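Local coordinates for amino acid ABC transporter, binding protein (Thermus thermophilus, PDB 3VV5), which binds the lysine analogue S-2-aminoethyl-L-cysteine (L-thialysine) and probably delivers it to an ABC transporter as a periplasmic solute-binding protein, at residues N56-G60 with F61-L65; I80-S83 with F84-L88; K137-G141 with K142-V146; W186-D189 with R190-K194. One frame throughout, in Å; residues are numbered along the deposited sequence.

Contact 1. Residues N56-G60 with F61-L65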
loop_
_atom_site.group_PDB
_atom_site.type_symbol
_atom_site.label_atom_id
_atom_site.label_comp_id
_atom_site.label_asym_id
_atom_site.label_seq_id
_atom_site.Cartn_x
_atom_site.Cartn_y
_atom_site.Cartn_z
ATOM N N ASN A 56 8.653 0.439 -17.606
ATOM C CA ASN A 56 9.562 -0.078 -16.562
ATOM C C ASN A 56 10.115 0.984 -15.614
ATOM O O ASN A 56 11.223 0.882 -15.088
ATOM C CB ASN A 56 10.667 -0.932 -17.194
ATOM C CG ASN A 56 10.085 -2.011 -18.085
ATOM O OD1 ASN A 56 9.234 -2.797 -17.636
ATOM N ND2 ASN A 56 10.471 -2.010 -19.367
ATOM N N GLN A 57 9.294 1.982 -15.387
ATOM C CA GLN A 57 9.632 3.088 -14.509
ATOM C C GLN A 57 8.688 3.009 -13.313
ATOM O O GLN A 57 7.514 2.766 -13.474
ATOM C CB GLN A 57 9.472 4.394 -15.288
ATOM C CG GLN A 57 9.280 5.637 -14.456
ATOM C CD GLN A 57 9.294 6.908 -15.297
ATOM O OE1 GLN A 57 9.992 6.991 -16.310
ATOM N NE2 GLN A 57 8.520 7.908 -14.875
ATOM N N LEU A 58 9.227 3.209 -12.114
ATOM C CA LEU A 58 8.427 3.197 -10.903
ATOM C C LEU A 58 7.553 4.447 -10.865
ATOM O O LEU A 58 8.046 5.578 -11.051
ATOM C CB LEU A 58 9.372 3.190 -9.705
ATOM C CG LEU A 58 8.961 2.861 -8.286
ATOM C CD1 LEU A 58 8.096 1.604 -8.218
ATOM C CD2 LEU A 58 10.274 2.679 -7.499
ATOM N N THR A 59 6.259 4.244 -10.652
ATOM C CA THR A 59 5.312 5.352 -10.577
ATOM C C THR A 59 4.111 4.959 -9.697
ATOM O O THR A 59 4.116 3.909 -8.997
ATOM C CB THR A 59 4.910 5.843 -12.012
ATOM O OG1 THR A 59 4.105 7.029 -11.945
ATOM C CG2 THR A 59 4.205 4.729 -12.805
ATOM N N GLY A 60 3.107 5.818 -9.687
ATOM C CA GLY A 60 1.926 5.598 -8.869
ATOM C C GLY A 60 1.725 6.737 -7.884
ATOM O O GLY A 60 2.609 7.574 -7.695
ATOM N N PHE A 61 0.549 6.767 -7.263
ATOM C CA PHE A 61 0.225 7.772 -6.234
ATOM C C PHE A 61 1.316 7.947 -5.173
ATOM O O PHE A 61 1.698 9.082 -4.830
ATOM C CB PHE A 61 -1.108 7.395 -5.582
ATOM C CG PHE A 61 -1.512 8.288 -4.468
ATOM C CD1 PHE A 61 -1.900 9.610 -4.724
ATOM C CD2 PHE A 61 -1.503 7.822 -3.158
ATOM C CE1 PHE A 61 -2.280 10.460 -3.684
ATOM C CE2 PHE A 61 -1.864 8.666 -2.100
ATOM C CZ PHE A 61 -2.260 9.988 -2.360
ATOM N N GLU A 62 1.831 6.832 -4.661
ATOM C CA GLU A 62 2.829 6.892 -3.582
ATOM C C GLU A 62 4.196 7.365 -4.032
ATOM O O GLU A 62 4.918 7.990 -3.265
ATOM C CB GLU A 62 2.927 5.551 -2.845
ATOM C CG GLU A 62 1.717 5.332 -1.994
ATOM C CD GLU A 62 1.723 4.024 -1.216
ATOM O OE1 GLU A 62 1.780 2.942 -1.832
ATOM O OE2 GLU A 62 1.600 4.088 0.019
ATOM N N VAL A 63 4.532 7.073 -5.281
ATOM C CA VAL A 63 5.790 7.527 -5.869
ATOM C C VAL A 63 5.753 9.042 -6.122
ATOM O O VAL A 63 6.708 9.761 -5.759
ATOM C CB VAL A 63 6.128 6.716 -7.131
ATOM C CG1 VAL A 63 7.390 7.244 -7.831
ATOM C CG2 VAL A 63 6.298 5.186 -6.779
ATOM N N ASP A 64 4.645 9.540 -6.677
ATOM C CA ASP A 64 4.466 11.005 -6.832
ATOM C C ASP A 64 4.511 11.727 -5.486
ATOM O O ASP A 64 5.141 12.780 -5.351
ATOM C CB ASP A 64 3.162 11.325 -7.556
ATOM C CG ASP A 64 3.252 11.082 -9.059
ATOM O OD1 ASP A 64 4.378 10.888 -9.566
ATOM O OD2 ASP A 64 2.202 11.107 -9.731
ATOM N N LEU A 65 3.858 11.150 -4.483
ATOM C CA LEU A 65 3.863 11.734 -3.139
ATOM C C LEU A 65 5.258 11.707 -2.524
ATOM O O LEU A 65 5.748 12.726 -1.986
ATOM C CB LEU A 65 2.879 10.999 -2.196
ATOM C CG LEU A 65 1.798 11.683 -1.340
ATOM C CD1 LEU A 65 1.568 10.920 -0.014
ATOM C CD2 LEU A 65 1.961 13.176 -1.049
#
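V63 sets CG1 opposite its backbone N (chi1 176°) and CG2 beside that N, which lays both methyls against the strand end, V63 CG1 by L58 O and T59 CA, V63 CG2 by T59 O at 3.4 Å. L58, its CG swung to the carbonyl side, meets the second of these methyls at an oblique angle, with L58 CG 3.8 Å from V63 CG2. Both side chains also touch W79 of strand 76-81.

G60, at the N-cap position, joins the helix through its main chain. Its carbonyl oxygen takes the amide of D64 in a nearly straight bond, G60 O to D64 N 3.0 Å with an N-H...O angle of 175°, and only a weak one from V63 N. The backbone angles of G60 would jam a side chain against the preceding carbonyl oxygen, which accounts for glycine.

The helix's first turn points its polar ends elsewhere: D64 pairs with K251 and W252, and E62 bonds to N50, S102 and H119. Since N50 and S102 line the ligand pocket, E62 is a second-shell residue. G60 to L65 correspond to the opening of the signature of bacterial solute-binding protein family 3, here a strand-to-helix junction with glycine at the N-cap position.

Contact 2. Residues I80-S83 with F84-L88. With SLZ (L-thialysine), chain C.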
loop_
_atom_site.group_PDB
_atom_site.type_symbol
_atom_site.label_atom_id
_atom_site.label_comp_id
_atom_site.label_asym_id
_atom_site.label_seq_id
_atom_site.Cartn_x
_atom_site.Cartn_y
_atom_site.Cartn_z
ATOM N N ILE A 80 14.134 2.241 -3.975
ATOM C CA ILE A 80 14.550 0.840 -3.914
ATOM C C ILE A 80 13.281 -0.005 -3.833
ATOM O O ILE A 80 12.530 0.105 -2.865
ATOM C CB ILE A 80 15.410 0.585 -2.650
ATOM C CG1 ILE A 80 16.561 1.599 -2.555
ATOM C CG2 ILE A 80 15.896 -0.898 -2.596
ATOM C CD1 ILE A 80 17.913 1.016 -2.884
ATOM N N ALA A 81 13.058 -0.838 -4.847
ATOM C CA ALA A 81 11.871 -1.687 -4.941
ATOM C C ALA A 81 12.168 -3.111 -4.465
ATOM O O ALA A 81 13.003 -3.776 -5.032
ATOM C CB ALA A 81 11.361 -1.718 -6.384
ATOM N N GLN A 82 11.458 -3.572 -3.442
ATOM C CA GLN A 82 11.714 -4.892 -2.844
ATOM C C GLN A 82 10.404 -5.619 -2.588
ATOM O O GLN A 82 9.343 -5.000 -2.520
ATOM C CB GLN A 82 12.421 -4.724 -1.479
ATOM C CG GLN A 82 13.803 -4.064 -1.510
ATOM C CD GLN A 82 14.895 -5.048 -1.901
ATOM O OE1 GLN A 82 15.386 -5.048 -3.034
ATOM N NE2 GLN A 82 15.268 -5.905 -0.963
ATOM N N SER A 83 10.477 -6.929 -2.367
ATOM C CA SER A 83 9.283 -7.693 -2.002
ATOM C C SER A 83 8.566 -7.075 -0.785
ATOM O O SER A 83 9.217 -6.697 0.199
ATOM C CB SER A 83 9.664 -9.160 -1.757
ATOM O OG SER A 83 8.507 -9.929 -1.465
ATOM N N PHE A 84 7.234 -6.942 -0.859
ATOM C CA PHE A 84 6.480 -6.252 0.180
ATOM C C PHE A 84 6.802 -6.739 1.606
ATOM O O PHE A 84 7.060 -5.913 2.494
ATOM C CB PHE A 84 4.956 -6.309 -0.064
ATOM C CG PHE A 84 4.142 -5.636 1.023
ATOM C CD1 PHE A 84 4.083 -4.245 1.119
ATOM C CD2 PHE A 84 3.460 -6.393 1.972
ATOM C CE1 PHE A 84 3.343 -3.614 2.138
ATOM C CE2 PHE A 84 2.712 -5.776 3.002
ATOM C CZ PHE A 84 2.650 -4.379 3.086
ATOM N N ASP A 85 6.787 -8.062 1.803
ATOM C CA ASP A 85 6.933 -8.649 3.157
ATOM C C ASP A 85 8.309 -8.422 3.792
ATOM O O ASP A 85 8.519 -8.698 4.981
ATOM C CB ASP A 85 6.559 -10.142 3.174
ATOM C CG ASP A 85 7.478 -11.023 2.285
ATOM O OD1 ASP A 85 8.211 -10.501 1.434
ATOM O OD2 ASP A 85 7.427 -12.263 2.423
ATOM N N THR A 86 9.235 -7.894 3.001
ATOM C CA THR A 86 10.586 -7.626 3.483
ATOM C C THR A 86 10.795 -6.178 3.912
ATOM O O THR A 86 11.833 -5.859 4.513
ATOM C CB THR A 86 11.665 -7.900 2.407
ATOM O OG1 THR A 86 11.687 -6.831 1.439
ATOM C CG2 THR A 86 11.445 -9.249 1.714
ATOM N N LEU A 87 9.841 -5.301 3.601
ATOM C CA LEU A 87 10.087 -3.848 3.661
ATOM C C LEU A 87 10.292 -3.293 5.070
ATOM O O LEU A 87 11.231 -2.556 5.284
ATOM C CB LEU A 87 8.993 -3.040 2.926
ATOM C CG LEU A 87 8.975 -3.079 1.393
ATOM C CD1 LEU A 87 7.698 -2.422 0.899
ATOM C CD2 LEU A 87 10.222 -2.400 0.777
ATOM N N LEU A 88 9.426 -3.639 6.022
ATOM C CA LEU A 88 9.573 -3.091 7.373
ATOM C C LEU A 88 10.847 -3.603 8.054
ATOM O O LEU A 88 11.550 -2.845 8.726
ATOM C CB LEU A 88 8.333 -3.347 8.232
ATOM C CG LEU A 88 7.028 -2.731 7.694
ATOM C CD1 LEU A 88 5.894 -2.968 8.685
ATOM C CD2 LEU A 88 7.199 -1.233 7.349
HETATM N N SLZ C . -2.740 -2.302 2.627
HETATM C CA SLZ C . -1.851 -3.483 2.544
HETATM C CB SLZ C . -0.564 -3.144 1.745
HETATM S SG SLZ C . -0.347 -3.791 0.048
HETATM C CD SLZ C . 1.271 -2.997 -0.259
HETATM C CE SLZ C . 2.007 -3.359 -1.552
HETATM N NZ SLZ C . 2.864 -2.224 -1.931
HETATM C C SLZ C . -1.415 -3.752 3.981
HETATM O O SLZ C . -1.071 -4.907 4.279
HETATM O OXT SLZ C . -1.433 -2.779 4.768
#
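Hydrogen bonds at this bend converge on S83. Its carbonyl oxygen accepts twice from T86: the hydroxyl comes in the carbonyl plane onto a lone pair, T86 OG1 to S83 O 2.8 Å, while the amide approaches from above that plane, T86 N to S83 O 3.0 Å. A chi1 of 76° tucks OG1 of T86 between its own N and carbonyl carbon, which turns the hydroxyl back toward S83. The S83 hydroxyl donates to D85, with OG 3.0 Å from D85 OD1 on the syn side but 35° out of the carboxylate plane. Q169 is a second partner of S83 OG, so this hydroxyl joins three residues.

Apolar packing is light. CB of Q82 lies 3.9 Å from L87 CD2 and also touches the T86 hydroxyl, and the T86 methyl lies against CB of S83.

Contact with the ligand belongs to F84. The thialysine chain runs along its ring, F84 CE1 to SLZ CD 3.2 Å, and the ligand sulfur SG sits 4.2 Å above the ring plane, shifted toward the rim. H103 stacks with the same ring. F84 therefore forms an aromatic wall of the thialysine pocket, contributed by the turn after parallel strand 76-81 to the cleft between the two lobes of a periplasmic binding protein.

Contact 3. Residues K137-G141 with K142-V146; sequences KDLQG and KVVGV
L139 and K142 are joined by the main-chain bond of a type II beta turn. K142 N lies 3.0 Å from L139 O with an N-H...O angle of 143°. G141 occupies the third position of the turn with positive phi (82°), a conformation that favours glycine. A weak bond from Q140 NE2 to K137 O, 3.3 Å long, adds a side-chain tie within the preceding segment.

Van der Waals contact between methylenes and carbonyls is the second element. A chi1 of -55° sets K142 CG 3.3 Å from D138 O, while K142 CB lies 3.2 Å from L139 O; the bend at chi2 then carries CD and CE past the turn's carbonyls. An alanine in place of K142 would lack the CG and CD methylenes and would probably leave the D138 carbonyl without its apolar neighbour.

Apolar contact comes third. L139 and V144 meet at about a right angle, one methyl of the valine seated against both branches of the leucine: V144 CG2 is 4.0 Å from L139 CD1 and equally far from L139 CD2. T185 of the neighbouring strand touches both residues, I187 backs V144, and P133 and I162 also touch L139.

D138 turns its carboxylate to R134 N, before the turn, and V143 N bonds to D184. The chemistry is thus divided: the main-chain bond and glycine set the partly exposed turn and the lysine methylenes lie against it, while the leucine-valine pair tucks its base against the sheet, with the V144 side chain about 14 Å from the bound thialysine.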
loop_
_atom_site.group_PDB
_atom_site.type_symbol
_atom_site.label_atom_id
_atom_site.label_comp_id
_atom_site.label_asym_id
_atom_site.label_seq_id
_atom_site.Cartn_x
_atom_site.Cartn_y
_atom_site.Cartn_z
ATOM N N LYS A 137 -19.631 -13.676 5.411
ATOM C CA LYS A 137 -20.447 -14.877 5.665
ATOM C C LYS A 137 -20.396 -15.810 4.446
ATOM O O LYS A 137 -20.321 -17.036 4.592
ATOM C CB LYS A 137 -21.904 -14.474 5.994
ATOM C CG LYS A 137 -22.811 -15.617 6.472
ATOM C CD LYS A 137 -24.297 -15.270 6.247
ATOM C CE LYS A 137 -25.240 -16.401 6.670
ATOM N NZ LYS A 137 -25.004 -17.699 5.950
ATOM N N ASP A 138 -20.415 -15.216 3.254
ATOM C CA ASP A 138 -20.402 -15.960 1.981
ATOM C C ASP A 138 -19.126 -16.789 1.771
ATOM O O ASP A 138 -19.081 -17.663 0.892
ATOM C CB ASP A 138 -20.508 -14.991 0.789
ATOM C CG ASP A 138 -21.910 -14.500 0.518
ATOM O OD1 ASP A 138 -22.879 -14.969 1.162
ATOM O OD2 ASP A 138 -22.039 -13.620 -0.374
ATOM N N LEU A 139 -18.081 -16.482 2.540
ATOM C CA LEU A 139 -16.763 -17.106 2.353
ATOM C C LEU A 139 -16.611 -18.471 3.025
ATOM O O LEU A 139 -15.612 -19.165 2.827
ATOM C CB LEU A 139 -15.636 -16.159 2.783
ATOM C CG LEU A 139 -15.480 -14.853 1.981
ATOM C CD1 LEU A 139 -14.315 -14.027 2.482
ATOM C CD2 LEU A 139 -15.340 -15.092 0.510
ATOM N N GLN A 140 -17.610 -18.859 3.809
ATOM C CA GLN A 140 -17.653 -20.209 4.387
ATOM C C GLN A 140 -17.555 -21.296 3.304
ATOM O O GLN A 140 -18.366 -21.339 2.390
ATOM C CB GLN A 140 -18.922 -20.375 5.239
ATOM C CG GLN A 140 -18.906 -19.449 6.448
ATOM C CD GLN A 140 -20.147 -19.529 7.317
ATOM O OE1 GLN A 140 -20.526 -20.602 7.793
ATOM N NE2 GLN A 140 -20.769 -18.376 7.559
ATOM N N GLY A 141 -16.534 -22.147 3.396
ATOM C CA GLY A 141 -16.346 -23.238 2.417
ATOM C C GLY A 141 -15.665 -22.782 1.136
ATOM O O GLY A 141 -15.580 -23.536 0.155
ATOM N N LYS A 142 -15.149 -21.553 1.150
ATOM C CA LYS A 142 -14.585 -20.957 -0.065
ATOM C C LYS A 142 -13.069 -20.857 0.007
ATOM O O LYS A 142 -12.470 -20.925 1.089
ATOM C CB LYS A 142 -15.231 -19.592 -0.356
ATOM C CG LYS A 142 -16.755 -19.650 -0.452
ATOM C CD LYS A 142 -17.205 -20.352 -1.722
ATOM C CE LYS A 142 -18.699 -20.602 -1.723
ATOM N NZ LYS A 142 -19.107 -21.047 -3.101
ATOM N N VAL A 143 -12.451 -20.712 -1.156
ATOM C CA VAL A 143 -10.995 -20.563 -1.240
ATOM C C VAL A 143 -10.710 -19.073 -1.466
ATOM O O VAL A 143 -11.190 -18.489 -2.431
ATOM C CB VAL A 143 -10.410 -21.409 -2.391
ATOM C CG1 VAL A 143 -8.884 -21.279 -2.445
ATOM C CG2 VAL A 143 -10.822 -22.894 -2.234
ATOM N N VAL A 144 -9.933 -18.473 -0.569
ATOM C CA VAL A 144 -9.656 -17.043 -0.641
ATOM C C VAL A 144 -8.174 -16.779 -0.943
ATOM O O VAL A 144 -7.293 -17.393 -0.336
ATOM C CB VAL A 144 -10.154 -16.315 0.665
ATOM C CG1 VAL A 144 -9.809 -14.826 0.667
ATOM C CG2 VAL A 144 -11.650 -16.472 0.813
ATOM N N GLY A 145 -7.909 -15.879 -1.896
ATOM C CA GLY A 145 -6.534 -15.485 -2.253
ATOM C C GLY A 145 -6.156 -14.118 -1.683
ATOM O O GLY A 145 -6.904 -13.149 -1.858
ATOM N N VAL A 146 -4.998 -14.053 -1.016
ATOM C CA VAL A 146 -4.424 -12.794 -0.457
ATOM C C VAL A 146 -2.910 -12.708 -0.632
ATOM O O VAL A 146 -2.204 -13.731 -0.640
ATOM C CB VAL A 146 -4.687 -12.669 1.058
ATOM C CG1 VAL A 146 -6.143 -12.428 1.326
ATOM C CG2 VAL A 146 -4.224 -13.930 1.767
#

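Contact 4. Residues W186-D189 with R190-K194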
loop_
_atom_site.group_PDB
_atom_site.type_symbol
_atom_site.label_atom_id
_atom_site.label_comp_id
_atom_site.label_asym_id
_atom_site.label_seq_id
_atom_site.Cartn_x
_atom_site.Cartn_y
_atom_site.Cartn_z
ATOM N N TRP A 186 -10.812 -12.747 -3.948
ATOM C CA TRP A 186 -9.564 -12.026 -3.734
ATOM C C TRP A 186 -9.862 -10.902 -2.751
ATOM O O TRP A 186 -10.834 -10.164 -2.946
ATOM C CB TRP A 186 -9.127 -11.465 -5.100
ATOM C CG TRP A 186 -7.965 -10.512 -5.138
ATOM C CD1 TRP A 186 -6.816 -10.542 -4.386
ATOM C CD2 TRP A 186 -7.830 -9.407 -6.042
ATOM N NE1 TRP A 186 -5.965 -9.512 -4.790
ATOM C CE2 TRP A 186 -6.574 -8.803 -5.793
ATOM C CE3 TRP A 186 -8.657 -8.873 -7.046
ATOM C CZ2 TRP A 186 -6.129 -7.677 -6.509
ATOM C CZ3 TRP A 186 -8.220 -7.750 -7.746
ATOM C CH2 TRP A 186 -6.963 -7.171 -7.479
ATOM N N ILE A 187 -9.095 -10.804 -1.659
ATOM C CA ILE A 187 -9.297 -9.716 -0.718
ATOM C C ILE A 187 -8.163 -8.743 -0.919
ATOM O O ILE A 187 -6.990 -9.112 -0.804
ATOM C CB ILE A 187 -9.392 -10.164 0.763
ATOM C CG1 ILE A 187 -10.627 -11.060 0.984
ATOM C CG2 ILE A 187 -9.507 -8.930 1.675
ATOM C CD1 ILE A 187 -10.822 -11.476 2.444
ATOM N N THR A 188 -8.511 -7.497 -1.242
ATOM C CA THR A 188 -7.493 -6.515 -1.579
ATOM C C THR A 188 -8.000 -5.126 -1.262
ATOM O O THR A 188 -9.092 -4.966 -0.731
ATOM C CB THR A 188 -7.101 -6.632 -3.094
ATOM O OG1 THR A 188 -5.931 -5.852 -3.375
ATOM C CG2 THR A 188 -8.244 -6.189 -3.986
ATOM N N ASP A 189 -7.214 -4.124 -1.650
ATOM C CA ASP A 189 -7.550 -2.721 -1.447
ATOM C C ASP A 189 -8.652 -2.261 -2.392
ATOM O O ASP A 189 -8.628 -2.592 -3.582
ATOM C CB ASP A 189 -6.289 -1.891 -1.657
ATOM C CG ASP A 189 -6.536 -0.421 -1.524
ATOM O OD1 ASP A 189 -6.341 0.133 -0.403
ATOM O OD2 ASP A 189 -6.913 0.179 -2.552
ATOM N N ARG A 190 -9.574 -1.431 -1.880
ATOM C CA ARG A 190 -10.735 -0.998 -2.662
ATOM C C ARG A 190 -10.371 -0.206 -3.920
ATOM O O ARG A 190 -10.994 -0.373 -4.966
ATOM C CB ARG A 190 -11.717 -0.196 -1.783
ATOM C CG ARG A 190 -11.115 1.071 -1.146
ATOM C CD ARG A 190 -12.120 1.813 -0.254
ATOM N NE ARG A 190 -13.219 2.363 -1.051
ATOM C CZ ARG A 190 -14.414 2.697 -0.565
ATOM N NH1 ARG A 190 -14.688 2.541 0.730
ATOM N NH2 ARG A 190 -15.341 3.185 -1.380
ATOM N N PHE A 191 -9.362 0.655 -3.814
ATOM C CA PHE A 191 -8.899 1.416 -4.982
ATOM C C PHE A 191 -8.139 0.540 -5.970
ATOM O O PHE A 191 -8.227 0.750 -7.176
ATOM C CB PHE A 191 -8.015 2.592 -4.548
ATOM C CG PHE A 191 -8.726 3.590 -3.679
ATOM C CD1 PHE A 191 -9.653 4.479 -4.236
ATOM C CD2 PHE A 191 -8.476 3.641 -2.309
ATOM C CE1 PHE A 191 -10.329 5.403 -3.443
ATOM C CE2 PHE A 191 -9.148 4.561 -1.497
ATOM C CZ PHE A 191 -10.078 5.441 -2.067
ATOM N N VAL A 192 -7.361 -0.422 -5.476
ATOM C CA VAL A 192 -6.695 -1.319 -6.418
ATOM C C VAL A 192 -7.676 -2.233 -7.135
ATOM O O VAL A 192 -7.529 -2.438 -8.341
ATOM C CB VAL A 192 -5.332 -2.002 -5.939
ATOM C CG1 VAL A 192 -4.837 -1.542 -4.589
ATOM C CG2 VAL A 192 -5.262 -3.557 -6.197
ATOM N N ALA A 193 -8.702 -2.716 -6.426
ATOM C CA ALA A 193 -9.770 -3.509 -7.050
ATOM C C ALA A 193 -10.483 -2.708 -8.145
ATOM O O ALA A 193 -10.687 -3.197 -9.251
ATOM C CB ALA A 193 -10.796 -3.938 -5.986
ATOM N N LYS A 194 -10.855 -1.473 -7.814
ATOM C CA LYS A 194 -11.615 -0.615 -8.726
ATOM C C LYS A 194 -10.809 -0.380 -9.999
ATOM O O LYS A 194 -11.340 -0.508 -11.103
ATOM C CB LYS A 194 -11.959 0.713 -8.036
ATOM C CG LYS A 194 -12.946 1.608 -8.778
ATOM C CD LYS A 194 -13.564 2.684 -7.850
ATOM C CE LYS A 194 -14.323 2.059 -6.662
ATOM N NZ LYS A 194 -15.441 2.923 -6.148
#
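V192 CG2 approaches the W186 indole obliquely, 4.2 Å from W186 CH2, and the methyl CG2 of T188 lies over the centre of one indole face, 3.5 Å above its plane. At the F191 ring it is the edge that is met: D189 OD2 sits near the ring plane, 3.8 Å from F191 CD2.

That same oxygen caps the helix. With CG opposite its backbone N (chi1 178°), D189 reaches forward so that OD2 presents its anti lone pair to V192 N at 3.0 Å (N-H...O angle 154°). F191 N also gives a weak bond to OD2, at 2.8 Å. The residue is the N-cap of helix 190-200, where a strand of the large mixed sheet gives way to the helix and the directions of segments 186-189 and 190-194 differ by 109°; its carbonyl opens the helical bonding, D189 O to A193 N 2.8 Å. An alanine in place of D189 would probably leave the amides of F191 and V192 without their carboxylate acceptor and T122, bonded to OD1, without its mate.

Beside the cap, T188 reaches the helix by both branches: CG2 lies 3.9 Å from A193 CB, and OG1 touches V192 CG2. D171 holds both T188 OG1 and W186 NE1.

Contact 4 is largely buried, contacts 1 and 2 are partly so, and contact 3 lies farther out, its centre about 23 Å from that of the chain. Contacts 1, 2 and 4 all lead into helices: contact 1 has a glycine at the N-cap, contact 2 relies on serine and threonine hydroxyls, and contact 4 has an aspartate whose carboxylate adds capping bonds. Contact 2 alone touches thialysine; the side chain of E62 and that of D189 each lie about 5 Å from the bound thialysine. Contacts 2, 3 and 4 all reach the large mixed sheet; in it strands 143-147 and 185-189 are neighbours, with a probable hydrogen bond from I187 N to G145 O at 3.2 Å.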